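Exoenzyme S (Pseudomonas aeruginosa, PDB 6GN8) probably acts as a secreted virulence toxin with both GTPase-activating and ADP-ribosyltransferase activities, the latter belonging to the part present here. Local coordinates at residues Q104-T112 with L133-R143; V153-V161 with A170-E178. The protein carries 2 engineered substitutions. All coordinates share one frame; numbering follows the deposited sequence.

Contact 1 of 2, residues Q104-T112 with L133-R143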
loop_
_atom_site.group_PDB
_atom_site.type_symbol
_atom_site.label_atom_id
_atom_site.label_comp_id
_atom_site.label_asym_id
_atom_site.label_seq_id
_atom_site.Cartn_x
_atom_site.Cartn_y
_atom_site.Cartn_z
ATOM N N GLN C 104 24.987 -8.222 4.324
ATOM C CA GLN C 104 24.419 -6.906 4.015
ATOM C C GLN C 104 24.485 -6.625 2.507
ATOM O O GLN C 104 25.275 -7.237 1.785
ATOM C CB GLN C 104 25.130 -5.777 4.800
ATOM C CG GLN C 104 24.845 -5.752 6.303
ATOM C CD GLN C 104 26.066 -5.443 7.157
ATOM O OE1 GLN C 104 27.215 -5.421 6.692
ATOM N NE2 GLN C 104 25.846 -5.217 8.447
ATOM N N VAL C 105 23.614 -5.715 2.050
ATOM C CA VAL C 105 23.507 -5.240 0.675
ATOM C C VAL C 105 24.709 -4.329 0.447
ATOM O O VAL C 105 25.073 -3.538 1.339
ATOM C CB VAL C 105 22.136 -4.527 0.440
ATOM C CG1 VAL C 105 22.072 -3.821 -0.901
ATOM C CG2 VAL C 105 20.994 -5.517 0.556
ATOM N N VAL C 106 25.375 -4.493 -0.709
ATOM C CA VAL C 106 26.515 -3.658 -0.989
ATOM C C VAL C 106 26.207 -2.790 -2.248
ATOM O O VAL C 106 25.583 -3.250 -3.209
ATOM C CB VAL C 106 27.857 -4.457 -1.045
ATOM C CG1 VAL C 106 27.957 -5.354 -2.264
ATOM C CG2 VAL C 106 29.066 -3.529 -0.960
ATOM N N LYS C 107 26.609 -1.501 -2.177
ATOM C CA LYS C 107 26.475 -0.544 -3.252
ATOM C C LYS C 107 27.802 -0.455 -4.006
ATOM O O LYS C 107 28.841 -0.110 -3.410
ATOM C CB LYS C 107 26.045 0.818 -2.712
ATOM C CG LYS C 107 25.985 1.944 -3.770
ATOM C CD LYS C 107 25.514 3.285 -3.157
ATOM C CE LYS C 107 26.445 3.794 -2.081
ATOM N NZ LYS C 107 25.958 5.048 -1.454
ATOM N N THR C 108 27.759 -0.735 -5.324
ATOM C CA THR C 108 28.954 -0.670 -6.185
ATOM C C THR C 108 28.629 0.097 -7.454
ATOM O O THR C 108 27.463 0.362 -7.747
ATOM C CB THR C 108 29.525 -2.060 -6.486
ATOM O OG1 THR C 108 28.546 -2.842 -7.173
ATOM C CG2 THR C 108 30.050 -2.789 -5.236
ATOM N N PHE C 109 29.664 0.485 -8.188
ATOM C CA PHE C 109 29.535 1.356 -9.348
ATOM C C PHE C 109 30.186 0.755 -10.549
ATOM O O PHE C 109 31.104 -0.066 -10.435
ATOM C CB PHE C 109 30.138 2.739 -9.025
ATOM C CG PHE C 109 29.767 3.203 -7.624
ATOM C CD1 PHE C 109 28.493 3.693 -7.350
ATOM C CD2 PHE C 109 30.646 3.015 -6.554
ATOM C CE1 PHE C 109 28.130 4.038 -6.052
ATOM C CE2 PHE C 109 30.275 3.365 -5.258
ATOM C CZ PHE C 109 29.032 3.891 -5.022
ATOM N N ARG C 110 29.691 1.146 -11.720
ATOM C CA ARG C 110 30.207 0.603 -12.968
ATOM C C ARG C 110 30.017 1.603 -14.117
ATOM O O ARG C 110 28.931 2.116 -14.313
ATOM C CB ARG C 110 29.488 -0.723 -13.253
ATOM C CG ARG C 110 29.822 -1.360 -14.569
ATOM C CD ARG C 110 28.930 -2.545 -14.796
ATOM N NE ARG C 110 28.982 -2.926 -16.202
ATOM C CZ ARG C 110 29.872 -3.758 -16.719
ATOM N NH1 ARG C 110 30.783 -4.333 -15.946
ATOM N NH2 ARG C 110 29.859 -4.026 -18.015
ATOM N N GLY C 111 31.084 1.862 -14.849
ATOM C CA GLY C 111 31.074 2.731 -16.017
ATOM C C GLY C 111 31.552 1.987 -17.255
ATOM O O GLY C 111 32.439 1.132 -17.159
ATOM N N THR C 112 30.922 2.250 -18.410
ATOM C CA THR C 112 31.281 1.681 -19.717
ATOM C C THR C 112 31.223 2.816 -20.743
ATOM O O THR C 112 30.376 3.712 -20.614
ATOM C CB THR C 112 30.406 0.477 -20.114
ATOM O OG1 THR C 112 29.045 0.862 -20.219
ATOM C CG2 THR C 112 30.531 -0.695 -19.164
ATOM N N LEU C 133 30.048 -9.594 -14.338
ATOM C CA LEU C 133 29.798 -8.168 -14.108
ATOM C C LEU C 133 30.735 -7.590 -13.022
ATOM O O LEU C 133 30.540 -7.775 -11.808
ATOM C CB LEU C 133 28.328 -7.912 -13.739
ATOM C CG LEU C 133 27.839 -6.468 -13.911
ATOM C CD1 LEU C 133 27.474 -6.188 -15.362
ATOM C CD2 LEU C 133 26.639 -6.189 -13.043
ATOM N N SER C 134 31.750 -6.883 -13.495
ATOM C CA SER C 134 32.723 -6.189 -12.672
ATOM C C SER C 134 32.136 -4.842 -12.250
ATOM O O SER C 134 31.620 -4.053 -13.062
ATOM C CB SER C 134 34.039 -6.001 -13.432
ATOM O OG SER C 134 34.488 -7.231 -13.994
ATOM N N THR C 135 32.162 -4.616 -10.960
ATOM C CA THR C 135 31.724 -3.364 -10.376
ATOM C C THR C 135 32.850 -2.969 -9.423
ATOM O O THR C 135 33.729 -3.792 -9.129
ATOM C CB THR C 135 30.330 -3.490 -9.731
ATOM O OG1 THR C 135 30.424 -4.287 -8.571
ATOM C CG2 THR C 135 29.263 -4.066 -10.660
ATOM N N SER C 136 32.856 -1.716 -8.982
ATOM C CA SER C 136 33.887 -1.201 -8.105
ATOM C C SER C 136 33.231 -0.505 -6.894
ATOM O O SER C 136 32.191 0.127 -7.059
ATOM C CB SER C 136 34.773 -0.242 -8.902
ATOM O OG SER C 136 35.288 0.857 -8.157
ATOM N N LEU C 137 33.857 -0.600 -5.705
ATOM C CA LEU C 137 33.429 0.083 -4.461
ATOM C C LEU C 137 33.862 1.539 -4.483
ATOM O O LEU C 137 33.355 2.343 -3.715
ATOM C CB LEU C 137 34.014 -0.585 -3.203
ATOM C CG LEU C 137 33.247 -1.724 -2.564
ATOM C CD1 LEU C 137 34.096 -2.415 -1.548
ATOM C CD2 LEU C 137 31.958 -1.243 -1.896
ATOM N N ASN C 138 34.820 1.856 -5.354
ATOM C CA ASN C 138 35.396 3.180 -5.571
ATOM C C ASN C 138 34.521 3.976 -6.593
ATOM O O ASN C 138 34.506 3.576 -7.758
ATOM C CB ASN C 138 36.836 2.978 -6.081
ATOM C CG ASN C 138 37.736 4.164 -6.003
ATOM O OD1 ASN C 138 37.323 5.313 -6.194
ATOM N ND2 ASN C 138 39.009 3.900 -5.743
ATOM N N PRO C 139 33.772 5.059 -6.219
ATOM C CA PRO C 139 32.936 5.763 -7.232
ATOM C C PRO C 139 33.751 6.464 -8.339
ATOM O O PRO C 139 33.276 6.580 -9.472
ATOM C CB PRO C 139 32.137 6.795 -6.408
ATOM C CG PRO C 139 32.292 6.379 -4.973
ATOM C CD PRO C 139 33.632 5.689 -4.889
ATOM N N GLY C 140 34.972 6.892 -7.992
ATOM C CA GLY C 140 35.901 7.612 -8.859
ATOM C C GLY C 140 36.359 6.875 -10.098
ATOM O O GLY C 140 36.224 7.403 -11.209
ATOM N N VAL C 141 36.892 5.639 -9.926
ATOM C CA VAL C 141 37.388 4.801 -11.039
ATOM C C VAL C 141 36.198 4.319 -11.963
ATOM O O VAL C 141 36.422 3.522 -12.887
ATOM C CB VAL C 141 38.313 3.621 -10.583
ATOM C CG1 VAL C 141 39.629 4.135 -10.005
ATOM C CG2 VAL C 141 37.620 2.701 -9.596
ATOM N N ALA C 142 34.962 4.870 -11.729
ATOM C CA ALA C 142 33.734 4.654 -12.506
ATOM C C ALA C 142 33.325 5.952 -13.285
ATOM O O ALA C 142 33.802 6.133 -14.409
ATOM C CB ALA C 142 32.600 4.173 -11.605
ATOM N N ARG C 143 32.505 6.861 -12.680
ATOM C CA ARG C 143 31.972 8.083 -13.323
ATOM C C ARG C 143 33.003 9.267 -13.430
ATOM O O ARG C 143 33.887 9.375 -12.578
ATOM C CB ARG C 143 30.662 8.540 -12.616
ATOM C CG ARG C 143 30.730 9.756 -11.688
ATOM C CD ARG C 143 29.784 9.611 -10.518
ATOM N NE ARG C 143 30.126 8.436 -9.717
ATOM C CZ ARG C 143 29.378 7.341 -9.629
ATOM N NH1 ARG C 143 29.782 6.313 -8.900
ATOM N NH2 ARG C 143 28.213 7.273 -10.261
HETATM O O HOH W 1 32.132 -6.895 -16.744
#
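Phe109 and Ser136 form a single antiparallel hydrogen-bonded bridge where strand 106-112 meets the short strand 133-136 with their directions 111° apart, Phe109 N lying 2.8 Å from Ser136 O and Ser136 N the same distance from Phe109 O. With so steep a crossing the pairing goes no further, and side chains take over. Arg110, its CG anti to the backbone N (chi1 175°) and its chain extended to NE, runs alongside strand 133-136. NH1 gives a hydrogen bond to Ser134 O, 3.0 Å away, in the guanidinium plane and on a carbonyl lone pair. A water joins NH1 to Ser134 N as well, and Leu133 CD1 sits over the centre of one guanidinium face, 3.7 Å from CZ. Pro139 covers a face of the Phe109 ring in a CH-pi contact (CB to centroid 4.3 Å), while Leu137 O lies at the ring edge. Thr108 OG1 and Thr135 OG1 approach to 2.8 Å, and Thr135 OG1 has a hydrogen-bond partner in Ile173 O. Arg110 and Ser134-Thr135-Ser136 are consistent with the arginine and Ser-Thr-Ser elements of R-S-E-class ADP-ribosyltransferases. Carbonyl, water and leucine together should limit the guanidinium's rotation, although the buried NE lacks a partner in the model.

Contact 2 of 2, residues V153-V161 with A170-E178. Engineered in segment 170-178: Ala170 (natural residue Glu), Ala172 (natural residue Glu).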
loop_
_atom_site.group_PDB
_atom_site.type_symbol
_atom_site.label_atom_id
_atom_site.label_comp_id
_atom_site.label_asym_id
_atom_site.label_seq_id
_atom_site.Cartn_x
_atom_site.Cartn_y
_atom_site.Cartn_z
ATOM N N VAL C 153 24.837 -0.269 -8.494
ATOM C CA VAL C 153 24.421 -1.650 -8.332
ATOM C C VAL C 153 24.242 -1.961 -6.857
ATOM O O VAL C 153 25.083 -1.607 -6.021
ATOM C CB VAL C 153 25.487 -2.601 -9.012
ATOM C CG1 VAL C 153 25.060 -4.069 -8.998
ATOM C CG2 VAL C 153 25.839 -2.157 -10.436
ATOM N N PHE C 154 23.159 -2.681 -6.551
ATOM C CA PHE C 154 22.853 -3.182 -5.199
ATOM C C PHE C 154 22.726 -4.692 -5.259
ATOM O O PHE C 154 21.935 -5.209 -6.054
ATOM C CB PHE C 154 21.566 -2.539 -4.629
ATOM C CG PHE C 154 21.743 -1.073 -4.348
ATOM C CD1 PHE C 154 22.275 -0.641 -3.137
ATOM C CD2 PHE C 154 21.447 -0.122 -5.323
ATOM C CE1 PHE C 154 22.445 0.726 -2.878
ATOM C CE2 PHE C 154 21.637 1.236 -5.079
ATOM C CZ PHE C 154 22.135 1.654 -3.856
ATOM N N GLY C 155 23.527 -5.386 -4.457
ATOM C CA GLY C 155 23.495 -6.844 -4.425
ATOM C C GLY C 155 24.048 -7.485 -3.168
ATOM O O GLY C 155 24.537 -6.798 -2.266
ATOM N N ARG C 156 23.975 -8.820 -3.109
ATOM C CA ARG C 156 24.516 -9.588 -1.995
ATOM C C ARG C 156 25.468 -10.717 -2.458
ATOM O O ARG C 156 26.286 -11.165 -1.652
ATOM C CB ARG C 156 23.375 -10.183 -1.164
ATOM C CG ARG C 156 22.864 -9.250 -0.085
ATOM C CD ARG C 156 21.803 -9.929 0.763
ATOM N NE ARG C 156 20.904 -8.956 1.384
ATOM C CZ ARG C 156 20.762 -8.789 2.695
ATOM N NH1 ARG C 156 19.931 -7.868 3.166
ATOM N NH2 ARG C 156 21.445 -9.546 3.545
ATOM N N SER C 157 25.372 -11.166 -3.736
ATOM C CA SER C 157 26.113 -12.348 -4.242
ATOM C C SER C 157 27.469 -12.052 -4.917
ATOM O O SER C 157 28.059 -12.955 -5.523
ATOM C CB SER C 157 25.240 -13.139 -5.209
ATOM O OG SER C 157 24.042 -13.479 -4.529
ATOM N N GLY C 158 27.953 -10.824 -4.773
ATOM C CA GLY C 158 29.211 -10.400 -5.362
ATOM C C GLY C 158 30.420 -10.903 -4.602
ATOM O O GLY C 158 30.349 -11.067 -3.388
ATOM N N ILE C 159 31.536 -11.153 -5.308
ATOM C CA ILE C 159 32.791 -11.586 -4.689
ATOM C C ILE C 159 33.755 -10.397 -4.688
ATOM O O ILE C 159 34.006 -9.775 -5.728
ATOM C CB ILE C 159 33.400 -12.862 -5.362
ATOM C CG1 ILE C 159 32.476 -14.097 -5.113
ATOM C CG2 ILE C 159 34.867 -13.135 -4.884
ATOM C CD1 ILE C 159 32.826 -15.267 -5.896
ATOM N N ASP C 160 34.248 -10.055 -3.497
ATOM C CA ASP C 160 35.217 -8.991 -3.324
ATOM C C ASP C 160 36.581 -9.566 -3.662
ATOM O O ASP C 160 37.018 -10.537 -3.040
ATOM C CB ASP C 160 35.146 -8.421 -1.901
ATOM C CG ASP C 160 36.286 -7.490 -1.542
ATOM O OD1 ASP C 160 36.583 -6.576 -2.339
ATOM O OD2 ASP C 160 36.879 -7.673 -0.459
ATOM N N VAL C 161 37.204 -9.033 -4.709
ATOM C CA VAL C 161 38.504 -9.503 -5.220
ATOM C C VAL C 161 39.633 -8.490 -4.946
ATOM O O VAL C 161 40.739 -8.663 -5.453
ATOM C CB VAL C 161 38.411 -9.843 -6.739
ATOM C CG1 VAL C 161 37.488 -11.027 -6.985
ATOM C CG2 VAL C 161 37.976 -8.644 -7.569
ATOM N N ALA C 170 40.701 -0.116 -7.348
ATOM C CA ALA C 170 39.292 -0.146 -7.770
ATOM C C ALA C 170 38.383 -0.886 -6.782
ATOM O O ALA C 170 37.173 -0.699 -6.831
ATOM C CB ALA C 170 39.179 -0.780 -9.149
ATOM N N LYS C 171 38.944 -1.710 -5.883
ATOM C CA LYS C 171 38.207 -2.486 -4.873
ATOM C C LYS C 171 36.986 -3.138 -5.555
ATOM O O LYS C 171 35.831 -2.772 -5.306
ATOM C CB LYS C 171 37.817 -1.602 -3.658
ATOM C CG LYS C 171 38.998 -0.899 -2.950
ATOM C CD LYS C 171 38.518 0.111 -1.879
ATOM C CE LYS C 171 37.846 1.343 -2.464
ATOM N NZ LYS C 171 37.417 2.310 -1.425
ATOM N N ALA C 172 37.272 -4.051 -6.492
ATOM C CA ALA C 172 36.236 -4.661 -7.324
ATOM C C ALA C 172 35.385 -5.686 -6.608
ATOM O O ALA C 172 35.857 -6.494 -5.802
ATOM C CB ALA C 172 36.858 -5.294 -8.562
ATOM N N ILE C 173 34.114 -5.641 -6.930
ATOM C CA ILE C 173 33.141 -6.619 -6.493
ATOM C C ILE C 173 32.568 -7.201 -7.776
ATOM O O ILE C 173 32.057 -6.459 -8.617
ATOM C CB ILE C 173 32.090 -6.103 -5.483
ATOM C CG1 ILE C 173 32.797 -5.810 -4.130
ATOM C CG2 ILE C 173 30.957 -7.150 -5.301
ATOM C CD1 ILE C 173 31.959 -5.257 -3.004
ATOM N N LEU C 174 32.807 -8.507 -7.984
ATOM C CA LEU C 174 32.355 -9.214 -9.177
ATOM C C LEU C 174 31.046 -9.955 -8.959
ATOM O O LEU C 174 30.888 -10.673 -7.975
ATOM C CB LEU C 174 33.416 -10.213 -9.672
ATOM C CG LEU C 174 34.859 -9.744 -9.741
ATOM C CD1 LEU C 174 35.746 -10.868 -10.225
ATOM C CD2 LEU C 174 35.027 -8.478 -10.612
ATOM N N TYR C 175 30.119 -9.800 -9.905
ATOM C CA TYR C 175 28.850 -10.549 -9.932
ATOM C C TYR C 175 29.004 -11.627 -11.002
ATOM O O TYR C 175 29.707 -11.414 -11.998
ATOM C CB TYR C 175 27.617 -9.637 -10.166
ATOM C CG TYR C 175 27.282 -8.842 -8.920
ATOM C CD1 TYR C 175 26.466 -9.379 -7.927
ATOM C CD2 TYR C 175 27.849 -7.584 -8.696
ATOM C CE1 TYR C 175 26.210 -8.683 -6.744
ATOM C CE2 TYR C 175 27.586 -6.874 -7.525
ATOM C CZ TYR C 175 26.770 -7.431 -6.550
ATOM O OH TYR C 175 26.557 -6.789 -5.365
ATOM N N ASN C 176 28.399 -12.793 -10.748
ATOM C CA ASN C 176 28.433 -13.998 -11.571
ATOM C C ASN C 176 27.932 -13.745 -13.003
ATOM O O ASN C 176 27.106 -12.861 -13.223
ATOM C CB ASN C 176 27.565 -15.080 -10.894
ATOM C CG ASN C 176 28.005 -16.507 -11.096
ATOM O OD1 ASN C 176 27.536 -17.404 -10.415
ATOM N ND2 ASN C 176 28.919 -16.758 -11.998
ATOM N N LYS C 177 28.430 -14.515 -13.977
ATOM C CA LYS C 177 27.962 -14.348 -15.349
ATOM C C LYS C 177 26.476 -14.754 -15.383
ATOM O O LYS C 177 26.090 -15.660 -14.648
ATOM C CB LYS C 177 28.831 -15.149 -16.346
ATOM C CG LYS C 177 28.769 -16.644 -16.180
ATOM C CD LYS C 177 29.424 -17.378 -17.334
ATOM C CE LYS C 177 29.265 -18.887 -17.222
ATOM N NZ LYS C 177 30.098 -19.476 -16.132
ATOM N N GLU C 178 25.645 -14.034 -16.155
ATOM C CA GLU C 178 24.193 -14.274 -16.293
ATOM C C GLU C 178 23.410 -13.967 -14.989
ATOM O O GLU C 178 22.326 -14.526 -14.770
ATOM C CB GLU C 178 23.893 -15.703 -16.801
ATOM C CG GLU C 178 24.381 -15.945 -18.223
ATOM C CD GLU C 178 24.189 -17.355 -18.744
ATOM O OE1 GLU C 178 25.194 -17.962 -19.177
ATOM O OE2 GLU C 178 23.041 -17.857 -18.718
HETATM O O HOH W 2 26.774 -4.172 -5.643
HETATM O O HOH W 3 27.163 -12.933 -8.118
HETATM O O HOH W 4 27.314 -8.415 -3.330
#
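Ile159 and Leu174 pair through two backbone hydrogen bonds, Ile159 N to Leu174 O at 2.8 Å and Leu174 N to Ile159 O at 2.9 Å, and a third, nearly straight bond (169°) from Val161 N to Ala172 O extends the pairing. Asp160 and Ile173 form the non-hydrogen-bonded antiparallel pair between them. Ala172 and Ala170 are engineered replacements of natural glutamates.

Apolar contacts differ on the two faces. Beside the Ile159-Leu174 pair, Val161 CG1 touches Leu174 CD1 at 3.7 Å, the two side chains roughly perpendicular; Val161 CG2 reaches the engineered Ala172 CB. Helix 54-77 packs on Val161 and Leu174, and helix 83-99 on Ile159. On the other face, Ile173 CG2, anti to its own backbone N, is directed at Gly158 CA.

The aromatic contact belongs to Tyr175. Gly158 CA lies over one face of the ring, toward its rim, in a CH-pi contact 3.9 Å from the centroid, and the phenol end runs on toward strand 153-155, its OH 3.2 Å from Gly155 CA. The tyrosine thus lies directly against the backbone of these two glycines. Val153 CG1 brushes CE2, the valine and the tyrosine running antiparallel to each other.

Three waters bridge polar atoms of the two segments. One links the Tyr175 OH, 2.7 Å away, to Gly158 N; a second binds the OH and, weakly, Val153 O; a third joins Ser157 O to Asn176 N.

Strands 159-160 and 172-175 thus make a long-looped beta hairpin, and the natural glutamates at 170 and 172, two positions apart, are consistent with the Glu-X-Glu motif that lies at this point in R-S-E-class ADP-ribosyltransferases.

In the fold
Strand 172-175 connects the contacts: it pairs with strand 159-160 in contact 2, and strand 133-136 of contact 1 flanks it on its other side. The mixed sheet links them too, since strands 106-112 and 149-155 lie side by side in it. Contact 2 is the more buried, with apolar packing, regular backbone pairing and waters bridging from a phenol; contact 1 is only partly buried, makes one bridge and relies more on polar side chains, and its Lys107 bonds to the backbone of another protein's chain. They meet directly where Ser136 OG probably bonds to Ala170 O, bringing the Ser-Thr-Ser and Glu-X-Glu elements together, as expected of an ADP-ribosyltransferase cleft.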